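Local coordinates for protein ribokinase (Thermotoga maritima, PDB 1VM7) that probably phosphorylates D-ribose at O-5 with ATP and a divalent cation, most likely magnesium, giving D-ribose 5-phosphate, at residues Lys192-Leu197 / Lys221-Lys226; Ile167-Pro172 / Ala256-Asn261; Thr73-Asp78 / Asp82-Asn87; Thr60-Gly65 / Leu91-Tyr96; Val266-Gly271 / Glu275-Phe280. One frame throughout, in Å; residues are numbered along the deposited sequence.

Contact 1 of 5, residues Lys192-Leu197 / Lys221-Lys226; sequences KEIEAL and KNVIVK
Helix 191-202 packs against strand 222-226, and the backbones come nearest at Ile194 and Val225, whose CA atoms lie 7.5 Å apart. This is a helix on one face of the large central sheet of the ribokinase fold. Ile194 points its side chain toward the strand. Its CG1 branch is anti to the backbone N (chi1 -159°) and the chain runs on extended, which brings CD1 down onto the strand. There CD1 meets CG2 of Val225 at 3.6 Å. The two side chains cross at about a right angle. The same CD1 also reaches CG1 of Val223, more loosely, at 4.4 Å. The two valines lie two residues apart in the strand and offer their methyls on the same face of the sheet. Helix 208-217 joins this buried apolar layer, for its Val208 touches both Ile194 and Val225. At the end of the strand the chemistry turns polar. Glu193 and Lys226, a predicted ATP-binding residue, do not touch directly but share a water molecule. That water donates to Glu193 OE1 at 2.6 Å and accepts a long, weak bond from Lys226 NZ at 3.4 Å.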
# COMPACT_ATOMS: atom_id res chain seq x y z
N LYS A 192 -8.20 -7.79 25.90
CA LYS A 192 -7.95 -6.35 25.76
C LYS A 192 -9.26 -5.60 25.50
O LYS A 192 -9.47 -4.52 26.03
CB LYS A 192 -6.95 -6.04 24.64
CG LYS A 192 -5.51 -6.46 25.00
CD LYS A 192 -4.44 -5.47 24.53
CE LYS A 192 -3.06 -5.83 25.10
NZ LYS A 192 -2.25 -4.60 25.44
N GLU A 193 -10.13 -6.17 24.68
CA GLU A 193 -11.41 -5.55 24.42
C GLU A 193 -12.32 -5.45 25.64
O GLU A 193 -12.90 -4.40 25.91
CB GLU A 193 -12.12 -6.23 23.30
CG GLU A 193 -11.40 -6.00 21.97
CD GLU A 193 -11.78 -7.00 20.91
OE1 GLU A 193 -12.48 -7.96 21.23
OE2 GLU A 193 -11.35 -6.81 19.75
N ILE A 194 -12.44 -6.53 26.41
CA ILE A 194 -13.34 -6.49 27.53
C ILE A 194 -12.86 -5.44 28.56
O ILE A 194 -13.68 -4.77 29.21
CB ILE A 194 -13.64 -7.88 28.15
CG1 ILE A 194 -14.96 -7.80 28.95
CG2 ILE A 194 -12.49 -8.35 29.03
CD1 ILE A 194 -15.54 -9.12 29.43
N GLU A 195 -11.54 -5.27 28.66
CA GLU A 195 -10.93 -4.26 29.50
C GLU A 195 -11.35 -2.86 29.07
O GLU A 195 -11.85 -2.06 29.89
CB GLU A 195 -9.40 -4.35 29.44
CG GLU A 195 -8.82 -5.37 30.40
CD GLU A 195 -7.28 -5.45 30.35
OE1 GLU A 195 -6.62 -4.59 31.00
OE2 GLU A 195 -6.76 -6.39 29.69
N ALA A 196 -11.11 -2.56 27.80
CA ALA A 196 -11.46 -1.27 27.24
C ALA A 196 -12.96 -1.01 27.42
O ALA A 196 -13.38 0.04 27.92
CB ALA A 196 -11.09 -1.20 25.81
N LEU A 197 -13.76 -1.99 27.04
CA LEU A 197 -15.22 -1.89 27.16
C LEU A 197 -15.65 -1.64 28.60
O LEU A 197 -16.56 -0.82 28.85
CB LEU A 197 -15.91 -3.17 26.69
CG LEU A 197 -15.86 -3.49 25.19
CD1 LEU A 197 -16.46 -4.86 24.92
CD2 LEU A 197 -16.61 -2.41 24.40
N LYS A 221 -27.20 -11.35 26.36
CA LYS A 221 -27.66 -12.66 26.84
C LYS A 221 -26.49 -13.57 27.23
O LYS A 221 -26.58 -14.29 28.21
CB LYS A 221 -28.54 -13.34 25.77
CG LYS A 221 -29.79 -12.51 25.35
CD LYS A 221 -30.84 -12.44 26.49
CE LYS A 221 -31.98 -11.46 26.17
NZ LYS A 221 -31.65 -10.04 26.55
N ASN A 222 -25.43 -13.56 26.44
CA ASN A 222 -24.23 -14.37 26.70
C ASN A 222 -22.99 -13.53 26.44
O ASN A 222 -22.90 -12.87 25.39
CB ASN A 222 -24.15 -15.58 25.77
CG ASN A 222 -25.26 -16.58 25.97
OD1 ASN A 222 -25.12 -17.52 26.76
ND2 ASN A 222 -26.38 -16.38 25.26
N VAL A 223 -22.03 -13.56 27.36
CA VAL A 223 -20.70 -13.04 27.04
C VAL A 223 -19.71 -14.19 26.86
O VAL A 223 -19.58 -15.05 27.71
CB VAL A 223 -20.13 -12.08 28.13
CG1 VAL A 223 -18.80 -11.46 27.63
CG2 VAL A 223 -21.15 -11.00 28.47
N ILE A 224 -19.00 -14.18 25.74
CA ILE A 224 -17.92 -15.14 25.51
C ILE A 224 -16.63 -14.36 25.49
O ILE A 224 -16.39 -13.58 24.57
CB ILE A 224 -18.08 -15.89 24.18
CG1 ILE A 224 -19.40 -16.67 24.16
CG2 ILE A 224 -16.91 -16.86 23.96
CD1 ILE A 224 -19.71 -17.25 22.79
N VAL A 225 -15.80 -14.55 26.49
CA VAL A 225 -14.54 -13.84 26.52
C VAL A 225 -13.44 -14.74 25.98
O VAL A 225 -13.14 -15.76 26.56
CB VAL A 225 -14.16 -13.34 27.92
CG1 VAL A 225 -12.99 -12.37 27.84
CG2 VAL A 225 -15.38 -12.67 28.61
N LYS A 226 -12.84 -14.35 24.85
CA LYS A 226 -11.76 -15.12 24.26
C LYS A 226 -10.47 -14.80 24.99
O LYS A 226 -10.01 -13.66 24.93
CB LYS A 226 -11.61 -14.78 22.79
CG LYS A 226 -12.93 -14.81 21.99
CD LYS A 226 -12.70 -14.47 20.51
CE LYS A 226 -13.67 -13.40 19.98
NZ LYS A 226 -13.33 -12.99 18.59
O HOH W 1 -12.61 -9.79 19.40

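Contact 2 of 5, residues Ile167-Pro172 / Ala256-Asn261; sequences IFDPAP and AGDVFN
Asn261 of helix 256-269 and Asp169, just past strand 165-168, point their side chains toward each other's segment. The amide and carboxylate planes are turned 40° from each other. Asn261 ND2 comes alongside the aspartate and lies nearest to its CB, at 3.5 Å. Its distance to Asp169 CG is 3.7 Å, so ND2 rests against the stem of the group. The polar partner of Asn261 ND2 is instead Thr188 OG1. That hydroxyl also bonds Asp169 OD1, which in addition forms a salt bridge with Lys226 NZ. Ile167 lies two residues back, within strand 165-168. Its CG2, anti to the backbone N, reaches Asn261 ND2 at 3.9 Å as the two side chains slide past each other in opposite directions. Asp258 meets Asp169 in another way. The two carboxylates stand nearly perpendicular, 88° apart, with Asp169 OD2 and Asp258 OD1 at 3.9 Å. Gln57 NE2 bonds Asp258 OD1 and, weakly, Asp169 OD2, and probably eases this approach. Replacing Asp169 with an alanine would probably leave the Lys226 ammonium without its carboxylate mate and Thr188 without one of its partners. Asp258 is the predicted proton acceptor and is also predicted to bind ATP and the substrate. The contact thus sets a strand end against the first turns of a helix at the probable catalytic centre of a PfkB-family kinase.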
# COMPACT_ATOMS: atom_id res chain seq x y z
N ILE A 167 -24.71 -11.99 17.23
CA ILE A 167 -23.37 -12.16 17.74
C ILE A 167 -22.57 -10.92 17.35
O ILE A 167 -22.44 -10.63 16.17
CB ILE A 167 -22.69 -13.39 17.12
CG1 ILE A 167 -23.49 -14.66 17.45
CG2 ILE A 167 -21.25 -13.48 17.60
CD1 ILE A 167 -23.21 -15.89 16.58
N PHE A 168 -22.05 -10.19 18.35
CA PHE A 168 -21.29 -8.96 18.13
C PHE A 168 -19.86 -9.09 18.69
O PHE A 168 -19.65 -9.32 19.87
CB PHE A 168 -22.01 -7.77 18.75
CG PHE A 168 -21.23 -6.49 18.72
CD1 PHE A 168 -20.75 -5.98 17.54
CD2 PHE A 168 -20.98 -5.78 19.90
CE1 PHE A 168 -20.04 -4.81 17.52
CE2 PHE A 168 -20.28 -4.61 19.88
CZ PHE A 168 -19.80 -4.12 18.69
N ASP A 169 -18.89 -9.02 17.79
CA ASP A 169 -17.49 -9.05 18.11
C ASP A 169 -17.03 -7.59 18.23
O ASP A 169 -16.97 -6.84 17.24
CB ASP A 169 -16.76 -9.78 17.00
CG ASP A 169 -15.35 -10.19 17.36
OD1 ASP A 169 -15.05 -10.27 18.59
OD2 ASP A 169 -14.57 -10.48 16.39
N PRO A 170 -16.77 -7.14 19.46
CA PRO A 170 -16.53 -5.72 19.67
C PRO A 170 -15.09 -5.35 19.27
O PRO A 170 -14.30 -4.91 20.09
CB PRO A 170 -16.81 -5.54 21.16
CG PRO A 170 -16.34 -6.88 21.76
CD PRO A 170 -16.66 -7.91 20.73
N ALA A 171 -14.77 -5.51 17.99
CA ALA A 171 -13.39 -5.41 17.51
C ALA A 171 -13.31 -4.44 16.32
O ALA A 171 -13.96 -4.66 15.30
CB ALA A 171 -12.91 -6.79 17.13
N PRO A 172 -12.58 -3.33 16.45
CA PRO A 172 -11.99 -2.79 17.69
C PRO A 172 -13.06 -2.34 18.65
O PRO A 172 -14.19 -2.09 18.25
CB PRO A 172 -11.23 -1.54 17.21
CG PRO A 172 -11.88 -1.17 15.91
CD PRO A 172 -12.26 -2.47 15.29
N ALA A 256 -7.57 -15.62 14.86
CA ALA A 256 -8.03 -16.72 15.74
C ALA A 256 -9.43 -16.44 16.26
O ALA A 256 -10.25 -17.35 16.37
CB ALA A 256 -7.08 -16.89 16.88
N GLY A 257 -9.70 -15.17 16.58
CA GLY A 257 -10.98 -14.75 17.14
C GLY A 257 -12.10 -14.81 16.11
O GLY A 257 -13.20 -15.20 16.43
N ASP A 258 -11.77 -14.39 14.89
CA ASP A 258 -12.64 -14.49 13.71
C ASP A 258 -12.99 -15.94 13.40
O ASP A 258 -14.14 -16.28 13.12
CB ASP A 258 -11.92 -13.88 12.49
CG ASP A 258 -11.65 -12.38 12.64
OD1 ASP A 258 -12.51 -11.69 13.28
OD2 ASP A 258 -10.61 -11.89 12.10
N VAL A 259 -11.98 -16.80 13.43
CA VAL A 259 -12.22 -18.23 13.27
C VAL A 259 -13.12 -18.75 14.39
O VAL A 259 -14.09 -19.45 14.13
CB VAL A 259 -10.89 -19.04 13.18
CG1 VAL A 259 -11.14 -20.54 13.13
CG2 VAL A 259 -10.14 -18.65 11.94
N PHE A 260 -12.83 -18.38 15.64
CA PHE A 260 -13.69 -18.78 16.71
C PHE A 260 -15.14 -18.36 16.44
O PHE A 260 -16.05 -19.17 16.56
CB PHE A 260 -13.24 -18.20 18.06
CG PHE A 260 -14.18 -18.53 19.15
CD1 PHE A 260 -14.15 -19.78 19.73
CD2 PHE A 260 -15.20 -17.67 19.49
CE1 PHE A 260 -15.06 -20.14 20.72
CE2 PHE A 260 -16.12 -18.02 20.46
CZ PHE A 260 -16.05 -19.26 21.09
N ASN A 261 -15.35 -17.09 16.11
CA ASN A 261 -16.71 -16.58 15.97
C ASN A 261 -17.48 -17.32 14.86
O ASN A 261 -18.63 -17.68 15.08
CB ASN A 261 -16.73 -15.05 15.75
CG ASN A 261 -16.64 -14.27 17.06
OD1 ASN A 261 -15.88 -14.62 17.93
ND2 ASN A 261 -17.42 -13.20 17.17

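Contact 3 of 5, residues Thr73-Asp78 / Asp82-Asn87; sequences TCIGND and DLLIEN
The apolar contacts join Ile75, at the end of strand 69-75, to Leu84 and Ile85 of helix 79-90. Its CG1 sits between the backbone N and the carbonyl carbon (chi1 60°), which carries CD1 out to the helix. CD1 lies against CG1 of Ile85 at 3.6 Å and near CD1 of Ile85 at 3.9 Å. The other branch of Ile75, CG2, meets CD1 of Leu84 at 4.0 Å. Here the side chains run past each other in opposite directions. One isoleucine therefore bridges two neighbouring helix residues, one with each branch. The hydrogen bond is between backbone atoms. Asp82 N donates to Asp78 O at 3.0 Å, and the bond is nearly straight at 167°. Asp78 is the N-cap, and its side chain also caps a backbone N in the first turn. The carboxylate of Asp82 folds back over the same carbonyl, its CG 3.5 Å from Asp78 O. Both carboxylates have partners outside the two segments. Asp82 OD1 forms a salt bridge with Arg98 NH2, while Asp78 binds Thr103 OG1 through OD1 and Arg105 NH2 through OD2. A leucine in place of Asp82 would probably leave the Arg98 guanidinium without this carboxylate mate. The contact closes the strand-to-helix turn of the beta-alpha-beta unit made by strand 69-75, helix 79-90 and strand 93-98.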
# COMPACT_ATOMS: atom_id res chain seq x y z
N THR A 73 -21.31 -6.88 2.68
CA THR A 73 -20.03 -6.18 2.80
C THR A 73 -19.91 -5.22 1.63
O THR A 73 -20.48 -5.44 0.58
CB THR A 73 -18.79 -7.13 2.84
OG1 THR A 73 -17.60 -6.38 3.07
CG2 THR A 73 -18.61 -7.88 1.54
N CYS A 74 -19.19 -4.12 1.84
CA CYS A 74 -18.95 -3.18 0.79
C CYS A 74 -17.53 -3.29 0.29
O CYS A 74 -16.58 -3.20 1.06
CB CYS A 74 -19.21 -1.75 1.26
SG CYS A 74 -20.94 -1.30 1.10
N ILE A 75 -17.39 -3.47 -1.02
CA ILE A 75 -16.08 -3.50 -1.65
C ILE A 75 -16.12 -2.55 -2.82
O ILE A 75 -17.15 -2.00 -3.11
CB ILE A 75 -15.68 -4.92 -2.09
CG1 ILE A 75 -16.69 -5.49 -3.10
CG2 ILE A 75 -15.58 -5.82 -0.85
CD1 ILE A 75 -16.51 -6.90 -3.39
N GLY A 76 -14.98 -2.33 -3.45
CA GLY A 76 -14.87 -1.33 -4.50
C GLY A 76 -15.16 -1.91 -5.87
O GLY A 76 -15.82 -2.96 -6.00
N ASN A 77 -14.67 -1.24 -6.89
CA ASN A 77 -14.76 -1.75 -8.27
C ASN A 77 -13.38 -1.99 -8.86
O ASN A 77 -13.20 -1.98 -10.08
CB ASN A 77 -15.58 -0.81 -9.16
CG ASN A 77 -17.05 -1.04 -9.01
OD1 ASN A 77 -17.54 -2.14 -9.28
ND2 ASN A 77 -17.79 0.01 -8.58
N ASP A 78 -12.42 -2.26 -7.99
CA ASP A 78 -11.04 -2.32 -8.39
C ASP A 78 -10.55 -3.78 -8.47
O ASP A 78 -11.29 -4.74 -8.20
CB ASP A 78 -10.17 -1.48 -7.44
CG ASP A 78 -10.51 -1.70 -5.97
OD1 ASP A 78 -10.98 -2.81 -5.58
OD2 ASP A 78 -10.25 -0.76 -5.21
N ASP A 82 -12.23 -7.42 -7.32
CA ASP A 82 -12.28 -8.61 -8.18
C ASP A 82 -11.68 -9.82 -7.52
O ASP A 82 -12.27 -10.88 -7.58
CB ASP A 82 -11.58 -8.39 -9.52
CG ASP A 82 -12.27 -7.34 -10.36
OD1 ASP A 82 -13.46 -7.11 -10.13
OD2 ASP A 82 -11.61 -6.75 -11.23
N LEU A 83 -10.52 -9.66 -6.89
CA LEU A 83 -9.90 -10.78 -6.18
C LEU A 83 -10.78 -11.27 -5.03
O LEU A 83 -10.92 -12.49 -4.81
CB LEU A 83 -8.46 -10.44 -5.73
CG LEU A 83 -7.53 -10.30 -6.97
CD1 LEU A 83 -6.22 -9.53 -6.67
CD2 LEU A 83 -7.24 -11.66 -7.64
N LEU A 84 -11.36 -10.33 -4.27
CA LEU A 84 -12.25 -10.72 -3.16
C LEU A 84 -13.53 -11.42 -3.67
O LEU A 84 -14.00 -12.39 -3.10
CB LEU A 84 -12.62 -9.53 -2.33
CG LEU A 84 -11.48 -8.86 -1.53
CD1 LEU A 84 -12.10 -7.76 -0.72
CD2 LEU A 84 -10.75 -9.84 -0.69
N ILE A 85 -14.07 -10.95 -4.78
CA ILE A 85 -15.24 -11.59 -5.39
C ILE A 85 -14.92 -13.04 -5.81
O ILE A 85 -15.71 -13.97 -5.51
CB ILE A 85 -15.80 -10.74 -6.52
CG1 ILE A 85 -16.45 -9.49 -5.92
CG2 ILE A 85 -16.80 -11.51 -7.39
CD1 ILE A 85 -16.80 -8.46 -6.94
N GLU A 86 -13.76 -13.25 -6.43
CA GLU A 86 -13.34 -14.60 -6.78
C GLU A 86 -13.28 -15.47 -5.56
O GLU A 86 -13.72 -16.62 -5.60
CB GLU A 86 -11.96 -14.70 -7.45
CG GLU A 86 -11.60 -13.57 -8.33
CD GLU A 86 -10.32 -13.85 -9.16
OE1 GLU A 86 -9.70 -14.96 -8.96
OE2 GLU A 86 -9.99 -12.95 -9.99
N ASN A 87 -12.67 -14.96 -4.49
CA ASN A 87 -12.55 -15.73 -3.25
C ASN A 87 -13.95 -16.05 -2.75
O ASN A 87 -14.25 -17.19 -2.42
CB ASN A 87 -11.82 -14.95 -2.16
CG ASN A 87 -10.36 -14.65 -2.50
OD1 ASN A 87 -9.81 -15.21 -3.45
ND2 ASN A 87 -9.73 -13.75 -1.72

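Contact 4 of 5, residues Thr60-Gly65 / Leu91-Tyr96; sequences TVAKIG and LGITGY
A Schellman motif ends helix 79-90 at Leu91 and Gly92, and Ala62 of helix 53-65 packs against it. Gly92 takes a positive phi (73°), which favours glycine and turns the chain toward strand 93-98. The backbones come close: the CA atoms of Ala62 and Leu91 are 6.0 Å apart. On helix 53-65 the methyl of Ala62 makes the close contacts. Ala62 CB points toward the other segment and touches three groups there. The nearest is the carbonyl oxygen of Leu91, 3.3 Å from Ala62 CB. The CB of Leu91 follows at 3.9 Å. Ile93 supplies the third group. Its CG1 is anti to the carbonyl carbon (chi1 -62°) and the chain extends from there, so CG1 and CD1 both lie by the methyl. Ile93 CG1 is 3.7 Å from Ala62 CB. Val59, one turn back on helix 53-65, also touches Leu91 and Ile93. Tyr88 of helix 79-90 packs on Ile93 as well. A water molecule links the two backbones. It donates to Ala62 O at 2.6 Å and makes a weaker bond to Leu91 O at 3.3 Å. The chemistry implies a close, mainly apolar fit in which the small alanine side chain lets a helix approach a turn. Ala62 O and Leu91 O are both acceptors, so a donating water can bridge them.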
# COMPACT_ATOMS: atom_id res chain seq x y z
N THR A 60 -14.73 -18.27 7.30
CA THR A 60 -14.78 -19.33 8.29
C THR A 60 -16.12 -20.07 8.20
O THR A 60 -16.15 -21.29 8.14
CB THR A 60 -14.46 -18.80 9.73
OG1 THR A 60 -13.16 -18.19 9.75
CG2 THR A 60 -14.49 -19.89 10.71
N VAL A 61 -17.21 -19.32 8.19
CA VAL A 61 -18.53 -19.90 8.13
C VAL A 61 -18.66 -20.81 6.91
O VAL A 61 -19.04 -21.97 7.05
CB VAL A 61 -19.60 -18.80 8.17
CG1 VAL A 61 -20.95 -19.36 7.76
CG2 VAL A 61 -19.65 -18.15 9.60
N ALA A 62 -18.27 -20.28 5.74
CA ALA A 62 -18.36 -20.98 4.47
C ALA A 62 -17.53 -22.25 4.50
O ALA A 62 -18.02 -23.33 4.18
CB ALA A 62 -17.93 -20.06 3.30
N LYS A 63 -16.29 -22.14 4.96
CA LYS A 63 -15.37 -23.26 4.91
C LYS A 63 -15.67 -24.33 5.96
O LYS A 63 -15.60 -25.52 5.68
CB LYS A 63 -13.94 -22.73 5.03
CG LYS A 63 -12.86 -23.69 4.55
CD LYS A 63 -11.52 -22.97 4.40
CE LYS A 63 -10.41 -24.00 4.14
NZ LYS A 63 -9.06 -23.38 4.40
N ILE A 64 -16.08 -23.91 7.15
CA ILE A 64 -16.36 -24.87 8.21
C ILE A 64 -17.80 -25.35 8.18
O ILE A 64 -18.07 -26.51 8.49
CB ILE A 64 -15.94 -24.29 9.56
CG1 ILE A 64 -14.43 -23.96 9.47
CG2 ILE A 64 -16.27 -25.24 10.70
CD1 ILE A 64 -13.82 -23.48 10.73
N GLY A 65 -18.72 -24.46 7.80
CA GLY A 65 -20.13 -24.79 7.67
C GLY A 65 -20.46 -25.56 6.42
O GLY A 65 -21.43 -26.31 6.38
N LEU A 91 -16.20 -19.87 -2.53
CA LEU A 91 -16.67 -20.40 -1.24
C LEU A 91 -18.19 -20.32 -1.02
O LEU A 91 -18.67 -20.64 0.09
CB LEU A 91 -16.00 -19.67 -0.07
CG LEU A 91 -14.52 -19.95 0.10
CD1 LEU A 91 -13.86 -18.94 1.02
CD2 LEU A 91 -14.32 -21.36 0.62
N GLY A 92 -18.94 -19.88 -2.03
CA GLY A 92 -20.38 -19.77 -1.91
C GLY A 92 -20.80 -18.62 -1.03
O GLY A 92 -21.82 -18.69 -0.36
N ILE A 93 -19.97 -17.56 -1.00
CA ILE A 93 -20.22 -16.36 -0.22
C ILE A 93 -20.83 -15.28 -1.14
O ILE A 93 -20.22 -14.90 -2.17
CB ILE A 93 -18.95 -15.85 0.48
CG1 ILE A 93 -18.41 -16.89 1.47
CG2 ILE A 93 -19.18 -14.52 1.24
CD1 ILE A 93 -16.92 -16.72 1.80
N THR A 94 -22.07 -14.88 -0.78
CA THR A 94 -22.88 -13.95 -1.54
C THR A 94 -23.28 -12.76 -0.68
O THR A 94 -23.28 -12.86 0.55
CB THR A 94 -24.16 -14.63 -2.04
OG1 THR A 94 -24.93 -15.15 -0.94
CG2 THR A 94 -23.79 -15.76 -2.99
N GLY A 95 -23.64 -11.64 -1.31
CA GLY A 95 -24.19 -10.48 -0.60
C GLY A 95 -23.33 -9.23 -0.62
O GLY A 95 -23.73 -8.19 -0.11
N TYR A 96 -22.14 -9.33 -1.21
CA TYR A 96 -21.27 -8.17 -1.32
C TYR A 96 -21.90 -7.10 -2.20
O TYR A 96 -22.63 -7.41 -3.12
CB TYR A 96 -19.91 -8.54 -1.91
CG TYR A 96 -19.99 -9.25 -3.24
CD1 TYR A 96 -20.10 -8.55 -4.44
CD2 TYR A 96 -19.92 -10.64 -3.28
CE1 TYR A 96 -20.15 -9.25 -5.66
CE2 TYR A 96 -19.98 -11.33 -4.45
CZ TYR A 96 -20.10 -10.65 -5.62
OH TYR A 96 -20.15 -11.43 -6.73
O HOH W 2 -19.14 -23.45 1.83

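Contact 5 of 5, residues Val266-Gly271 / Glu275-Phe280; sequences VALSEG and EEAVIF
Phe280 of helix 274-288 starts its contact at CB, which lies 4.1 Å from Ala267 CB on helix 256-269. Its CG is anti to the backbone N (chi1 -178°), which turns the ring toward helix 256-269. CG stays near the same alanine methyl. CD2 comes a little closer, at 4.0 Å from Ala267 CB. One atom further, CE2 leaves the alanine behind and meets Val266 CG1 at 4.2 Å. Both methyl groups approach the ring obliquely. The CZ tip packs on Ile64 of helix 53-65, and Arg301, Val304 and Glu305 of helix 301-309 also touch this side chain. The two segments belong to a pair of consecutive helices joined by a short turn. A Schellman motif closes the first of them. Gly271, with positive phi, is its C-prime residue, and its N bonds Leu268 O at 2.9 Å. Lys272 N makes the other characteristic bond, to Ala267 O. Two alanines let the helices come together near this turn, with the CA atoms of Ala267 and Ala277 only 4.9 Å apart. Their CB atoms meet at 3.5 Å, a close approach for two methyl carbons. Leu268 reaches over from the next position. Its CG is anti to the carbonyl carbon, and its CD2 rests on Ala277 CB at 3.7 Å.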
# COMPACT_ATOMS: atom_id res chain seq x y z
N VAL A 266 -21.38 -21.56 13.17
CA VAL A 266 -21.63 -22.82 12.43
C VAL A 266 -22.22 -23.88 13.33
O VAL A 266 -23.17 -24.55 12.96
CB VAL A 266 -20.32 -23.38 11.76
CG1 VAL A 266 -20.49 -24.84 11.30
CG2 VAL A 266 -19.92 -22.51 10.57
N ALA A 267 -21.63 -24.03 14.52
CA ALA A 267 -22.11 -24.97 15.51
C ALA A 267 -23.56 -24.68 15.96
O ALA A 267 -24.43 -25.55 15.89
CB ALA A 267 -21.19 -24.97 16.67
N LEU A 268 -23.83 -23.45 16.35
CA LEU A 268 -25.19 -23.05 16.66
C LEU A 268 -26.14 -23.38 15.49
O LEU A 268 -27.22 -23.90 15.71
CB LEU A 268 -25.27 -21.56 16.98
CG LEU A 268 -24.48 -21.01 18.18
CD1 LEU A 268 -24.76 -19.53 18.39
CD2 LEU A 268 -24.80 -21.79 19.45
N SER A 269 -25.71 -23.07 14.27
CA SER A 269 -26.52 -23.29 13.08
C SER A 269 -26.90 -24.75 12.97
O SER A 269 -27.99 -25.06 12.54
CB SER A 269 -25.79 -22.83 11.82
OG SER A 269 -24.73 -23.70 11.45
N GLU A 270 -26.00 -25.64 13.37
CA GLU A 270 -26.23 -27.08 13.33
C GLU A 270 -26.93 -27.64 14.57
O GLU A 270 -27.04 -28.86 14.74
CB GLU A 270 -24.90 -27.81 13.12
CG GLU A 270 -24.29 -27.50 11.78
CD GLU A 270 -22.86 -27.96 11.67
OE1 GLU A 270 -22.37 -28.65 12.58
OE2 GLU A 270 -22.22 -27.63 10.66
N GLY A 271 -27.42 -26.75 15.44
CA GLY A 271 -28.24 -27.14 16.57
C GLY A 271 -27.44 -27.54 17.79
O GLY A 271 -27.97 -28.16 18.71
N GLU A 275 -22.42 -24.33 24.79
CA GLU A 275 -21.23 -24.95 25.37
C GLU A 275 -20.55 -25.84 24.30
O GLU A 275 -19.34 -25.76 24.10
CB GLU A 275 -21.55 -25.76 26.67
CG GLU A 275 -21.85 -24.88 27.92
CD GLU A 275 -21.39 -25.50 29.26
OE1 GLU A 275 -21.47 -26.74 29.42
OE2 GLU A 275 -20.97 -24.74 30.18
N GLU A 276 -21.34 -26.66 23.61
CA GLU A 276 -20.84 -27.45 22.47
C GLU A 276 -20.24 -26.54 21.41
O GLU A 276 -19.17 -26.82 20.87
CB GLU A 276 -21.96 -28.29 21.84
CG GLU A 276 -22.48 -29.39 22.74
CD GLU A 276 -23.68 -30.10 22.16
OE1 GLU A 276 -24.37 -29.53 21.29
OE2 GLU A 276 -23.94 -31.25 22.58
N ALA A 277 -20.95 -25.45 21.10
CA ALA A 277 -20.49 -24.52 20.08
C ALA A 277 -19.17 -23.86 20.45
O ALA A 277 -18.35 -23.62 19.57
CB ALA A 277 -21.53 -23.45 19.77
N VAL A 278 -19.00 -23.53 21.74
CA VAL A 278 -17.71 -22.99 22.24
C VAL A 278 -16.60 -24.01 22.02
O VAL A 278 -15.51 -23.66 21.58
CB VAL A 278 -17.68 -22.60 23.75
CG1 VAL A 278 -16.23 -22.39 24.24
CG2 VAL A 278 -18.46 -21.33 24.03
N ILE A 279 -16.86 -25.26 22.36
CA ILE A 279 -15.84 -26.28 22.18
C ILE A 279 -15.44 -26.34 20.70
O ILE A 279 -14.25 -26.37 20.36
CB ILE A 279 -16.32 -27.68 22.58
CG1 ILE A 279 -16.75 -27.70 24.05
CG2 ILE A 279 -15.22 -28.70 22.28
CD1 ILE A 279 -15.65 -28.04 25.02
N PHE A 280 -16.45 -26.37 19.84
CA PHE A 280 -16.25 -26.51 18.43
C PHE A 280 -15.42 -25.37 17.87
O PHE A 280 -14.47 -25.59 17.14
CB PHE A 280 -17.58 -26.62 17.70
CG PHE A 280 -17.45 -26.82 16.22
CD1 PHE A 280 -17.21 -28.09 15.69
CD2 PHE A 280 -17.54 -25.75 15.35
CE1 PHE A 280 -17.08 -28.29 14.33
CE2 PHE A 280 -17.42 -25.95 13.97
CZ PHE A 280 -17.17 -27.23 13.46

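In the fold
Contacts 1, 2, 3 and 4 all reach the nine-stranded mixed sheet, while contact 5 joins two helices. Along the chain contact 4 opens first and encloses contact 3. Contact 2 then encloses contact 1, and contact 5 follows. Contacts 1 and 3 lie on opposite sides of the chain's centre, their centres about 31 Å apart. Contact 2 lies near the middle, its centre about 4 Å from that of the chain. It meets contact 1 through Lys226, a predicted ATP-binding residue that reaches Asp169, Asn261 and, weakly, Gly257. It also touches contact 4 at Thr60 and shares helix 256-269 with contact 5. Ile64 and Phe280 link contacts 4 and 5. The probable active site is thus tied to the sheet and the surrounding helices.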